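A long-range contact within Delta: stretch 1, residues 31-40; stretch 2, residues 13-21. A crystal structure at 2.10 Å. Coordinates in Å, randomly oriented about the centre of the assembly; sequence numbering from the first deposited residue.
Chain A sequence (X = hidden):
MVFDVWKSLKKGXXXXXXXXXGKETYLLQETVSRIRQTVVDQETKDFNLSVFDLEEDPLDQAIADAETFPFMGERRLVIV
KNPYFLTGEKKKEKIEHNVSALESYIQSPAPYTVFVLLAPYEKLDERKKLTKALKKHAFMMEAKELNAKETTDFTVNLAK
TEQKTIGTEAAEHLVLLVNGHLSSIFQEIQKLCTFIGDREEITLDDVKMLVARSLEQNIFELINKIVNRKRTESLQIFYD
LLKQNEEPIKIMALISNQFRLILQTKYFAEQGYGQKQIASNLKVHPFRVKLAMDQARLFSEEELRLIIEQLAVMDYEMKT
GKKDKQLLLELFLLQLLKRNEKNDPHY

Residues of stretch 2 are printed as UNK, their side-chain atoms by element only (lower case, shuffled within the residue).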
# COMPACT_ATOMS: atom_id res chain seq x y z
N THR A 31 9.90 -0.43 6.96
CA THR A 31 10.39 -0.27 8.33
C THR A 31 11.20 -1.49 8.77
O THR A 31 12.26 -1.36 9.38
CB THR A 31 9.20 -0.03 9.31
OG1 THR A 31 8.51 1.16 8.92
CG2 THR A 31 9.69 0.09 10.76
N VAL A 32 10.68 -2.68 8.48
CA VAL A 32 11.39 -3.91 8.76
C VAL A 32 12.75 -3.88 8.06
O VAL A 32 13.76 -4.31 8.61
CB VAL A 32 10.58 -5.14 8.27
CG1 VAL A 32 11.49 -6.35 8.09
CG2 VAL A 32 9.45 -5.44 9.23
N SER A 33 12.77 -3.35 6.85
CA SER A 33 14.00 -3.25 6.09
C SER A 33 14.99 -2.28 6.75
O SER A 33 16.19 -2.56 6.82
CB SER A 33 13.70 -2.82 4.64
OG SER A 33 14.88 -2.79 3.87
N ARG A 34 14.50 -1.14 7.22
CA ARG A 34 15.37 -0.19 7.90
C ARG A 34 15.89 -0.77 9.21
O ARG A 34 17.01 -0.47 9.63
CB ARG A 34 14.66 1.15 8.14
CG ARG A 34 14.59 2.04 6.89
CD ARG A 34 13.51 3.12 7.03
NE ARG A 34 13.34 3.86 5.78
CZ ARG A 34 13.75 5.11 5.57
NH1 ARG A 34 14.36 5.79 6.54
NH2 ARG A 34 13.53 5.69 4.40
N ILE A 35 15.10 -1.60 9.86
CA ILE A 35 15.56 -2.15 11.13
C ILE A 35 16.66 -3.16 10.85
O ILE A 35 17.64 -3.23 11.57
CB ILE A 35 14.44 -2.80 11.95
CG1 ILE A 35 13.51 -1.73 12.52
CG2 ILE A 35 15.04 -3.64 13.08
CD1 ILE A 35 12.18 -2.29 13.06
N ARG A 36 16.47 -3.93 9.78
CA ARG A 36 17.45 -4.92 9.34
C ARG A 36 18.78 -4.26 8.97
O ARG A 36 19.84 -4.69 9.43
CB ARG A 36 16.90 -5.69 8.14
CG ARG A 36 17.80 -6.79 7.61
CD ARG A 36 17.22 -7.36 6.32
NE ARG A 36 15.77 -7.53 6.42
CZ ARG A 36 14.99 -7.98 5.44
NH1 ARG A 36 15.52 -8.30 4.27
NH2 ARG A 36 13.68 -8.10 5.63
N GLN A 37 18.72 -3.22 8.15
CA GLN A 37 19.90 -2.45 7.77
C GLN A 37 20.60 -1.89 9.00
O GLN A 37 21.81 -1.67 8.99
CB GLN A 37 19.51 -1.28 6.85
CG GLN A 37 19.16 -1.72 5.44
CD GLN A 37 18.50 -0.63 4.60
OE1 GLN A 37 18.29 0.50 5.06
NE2 GLN A 37 18.16 -0.97 3.36
N THR A 38 19.84 -1.65 10.06
CA THR A 38 20.42 -1.15 11.30
C THR A 38 21.12 -2.24 12.14
O THR A 38 22.20 -2.00 12.67
CB THR A 38 19.37 -0.40 12.16
OG1 THR A 38 18.71 0.60 11.38
CG2 THR A 38 20.03 0.27 13.33
N VAL A 39 20.52 -3.42 12.27
CA VAL A 39 21.08 -4.40 13.22
C VAL A 39 21.89 -5.53 12.57
O VAL A 39 22.80 -6.06 13.18
CB VAL A 39 20.00 -5.00 14.17
CG1 VAL A 39 18.94 -3.99 14.49
CG2 VAL A 39 19.37 -6.21 13.55
N VAL A 40 21.55 -5.89 11.34
CA VAL A 40 22.17 -7.04 10.69
C VAL A 40 23.35 -6.67 9.79
O VAL A 40 23.30 -5.66 9.08
CB VAL A 40 21.14 -7.85 9.86
CG1 VAL A 40 21.79 -9.06 9.23
CG2 VAL A 40 19.97 -8.27 10.72
N UNK A 13 18.90 4.54 18.07
CA UNK A 13 17.96 4.07 19.08
C UNK A 13 17.20 2.86 18.55
O UNK A 13 16.24 2.99 17.77
c UNK A 13 16.88 7.65 20.17
c UNK A 13 17.75 6.40 20.05
o UNK A 13 17.44 8.72 20.46
o UNK A 13 15.65 7.57 19.97
c UNK A 13 17.01 5.20 19.49
N UNK A 14 17.66 1.68 18.94
CA UNK A 14 17.03 0.44 18.50
C UNK A 14 16.60 -0.31 19.73
O UNK A 14 17.42 -0.61 20.59
c UNK A 14 17.18 -1.54 16.92
c UNK A 14 17.98 -0.44 17.64
c UNK A 14 18.72 0.42 16.64
N UNK A 15 15.30 -0.60 19.83
CA UNK A 15 14.76 -1.19 21.03
C UNK A 15 14.61 -2.71 20.90
O UNK A 15 14.65 -3.25 19.81
c UNK A 15 13.62 1.02 21.47
n UNK A 15 13.61 3.20 21.16
n UNK A 15 14.46 1.64 22.37
c UNK A 15 14.43 2.95 22.18
c UNK A 15 13.10 2.01 20.70
c UNK A 15 13.45 -0.48 21.41
N UNK A 16 14.49 -3.41 22.04
CA UNK A 16 14.47 -4.88 22.02
C UNK A 16 13.17 -5.46 21.45
O UNK A 16 13.20 -6.57 20.95
c UNK A 16 14.63 -2.86 23.40
c UNK A 16 14.61 -5.26 23.51
c UNK A 16 15.22 -4.04 24.16
N UNK A 17 12.07 -4.71 21.51
CA UNK A 17 10.77 -5.23 21.05
C UNK A 17 9.99 -4.15 20.27
O UNK A 17 9.77 -3.03 20.77
c UNK A 17 10.61 -6.76 23.08
c UNK A 17 8.59 -6.32 21.70
c UNK A 17 9.88 -5.74 22.22
N UNK A 18 9.59 -4.50 19.05
CA UNK A 18 8.68 -3.65 18.25
C UNK A 18 7.43 -4.41 17.90
O UNK A 18 7.45 -5.64 17.72
c UNK A 18 12.67 -0.59 17.34
c UNK A 18 10.34 -0.91 16.91
c UNK A 18 10.48 -2.28 17.07
c UNK A 18 12.83 -1.95 17.51
c UNK A 18 11.42 -0.06 17.05
o UNK A 18 13.75 0.24 17.47
c UNK A 18 11.74 -2.78 17.39
c UNK A 18 9.31 -3.21 16.93
N UNK A 19 6.33 -3.68 17.78
CA UNK A 19 5.12 -4.21 17.22
C UNK A 19 4.66 -3.28 16.11
O UNK A 19 4.21 -2.14 16.37
c UNK A 19 4.03 -4.39 18.28
s UNK A 19 2.51 -5.13 17.59
N UNK A 20 4.81 -3.75 14.89
CA UNK A 20 4.46 -2.97 13.71
C UNK A 20 3.12 -3.50 13.22
O UNK A 20 2.98 -4.69 12.91
c UNK A 20 7.01 -3.11 13.07
c UNK A 20 7.34 -1.88 13.87
c UNK A 20 7.97 -3.25 11.87
c UNK A 20 5.53 -3.11 12.62
N UNK A 21 2.11 -2.64 13.17
CA UNK A 21 0.78 -3.08 12.77
C UNK A 21 0.11 -2.08 11.84
O UNK A 21 0.63 -0.99 11.59
c UNK A 21 0.33 -1.48 15.62
o UNK A 21 -1.71 1.33 16.76
c UNK A 21 -0.09 -3.37 14.00
c UNK A 21 -2.21 -0.43 15.22
c UNK A 21 -0.07 -0.32 16.30
c UNK A 21 -1.34 0.19 16.09
c UNK A 21 -0.53 -2.12 14.74
c UNK A 21 -1.80 -1.58 14.55

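The contact brings residues 13-21 against a helix that occupies residues 31-39 and begins earlier in the chain. Position 13 has three side-chain carbons in a row, the last carrying two oxygens, which is a carboxylate on a two-carbon arm. Its CA-to-CB bond points away from the helix and it touches nothing there; this is Glu13.

Position 14 has three side-chain carbons, one carrying the other two, a fork directly at CB. CB points toward the helix, and the two branch ends meet different residues, one lying 3.6 Å from CG2 of Thr38 and the other 3.9 Å from CG1 of Val39. Three carbons in all, forked at CB and with no heteroatom, make this Val14; its CG2 faces Thr38 and its CG1 faces Val39.

Position 15 carries one carbon and then a five-membered ring of three carbons and two nitrogens, an imidazole. The ring is out of reach of the helix, and the residue is His15. At position 16 three carbons close a ring onto the backbone N, the mark of proline; Pro16 is likewise remote from the helix.

The strand begins at position 17, where one carbon carries two others, again the valine fork. Val17 is buried, but its side chain is out of reach of the helix.

Position 18 holds one carbon followed by a six-carbon ring bearing an oxygen, a phenol, and CB points toward the helix. CD1 of Ile35 sits over one face of the ring, 4.3 Å from its centroid and only 7° off the normal, so a methyl group rests almost squarely on the aromatic face in a CH-pi contact. The residue is Tyr18. Its hydroxyl turns back within its own stretch: the backbone N of His15 donates a hydrogen bond to Tyr18 OH, at 2.9 Å and nearly straight, tying the ring to the loop before the strand.

Position 19 has one carbon and one sulfur, and is Cys19, out of reach of the helix. Position 20 has four carbons, forked at the second, and CB points toward the helix. One branch end lies 3.7 Å from CG2 of Val32 and 3.9 Å from CG2 of Thr31. The fork lies beyond CB, so this is Leu20, and the atom concerned is CD1. Position 21 repeats the phenol, one carbon and a six-carbon ring with an oxygen; Tyr21 does not reach the helix.

The contact works by apolar packing, with no hydrogen bond across it. Strand and helix run roughly antiparallel, at 156°, so Leu20 meets the Thr31 end while Val14 meets Thr38 and Val39. Between them Ile35 covers the Tyr18 ring. Alternation along the strand sends Tyr18 and Leu20 to the helix and keeps Val17, Cys19 and Tyr21 out of reach. Thr38 places its methyl against Val14, while its OG1 donates a hydrogen bond to the O of Arg34 at 2.7 Å.

Stretch 2 13-21: EVHPVYCLY
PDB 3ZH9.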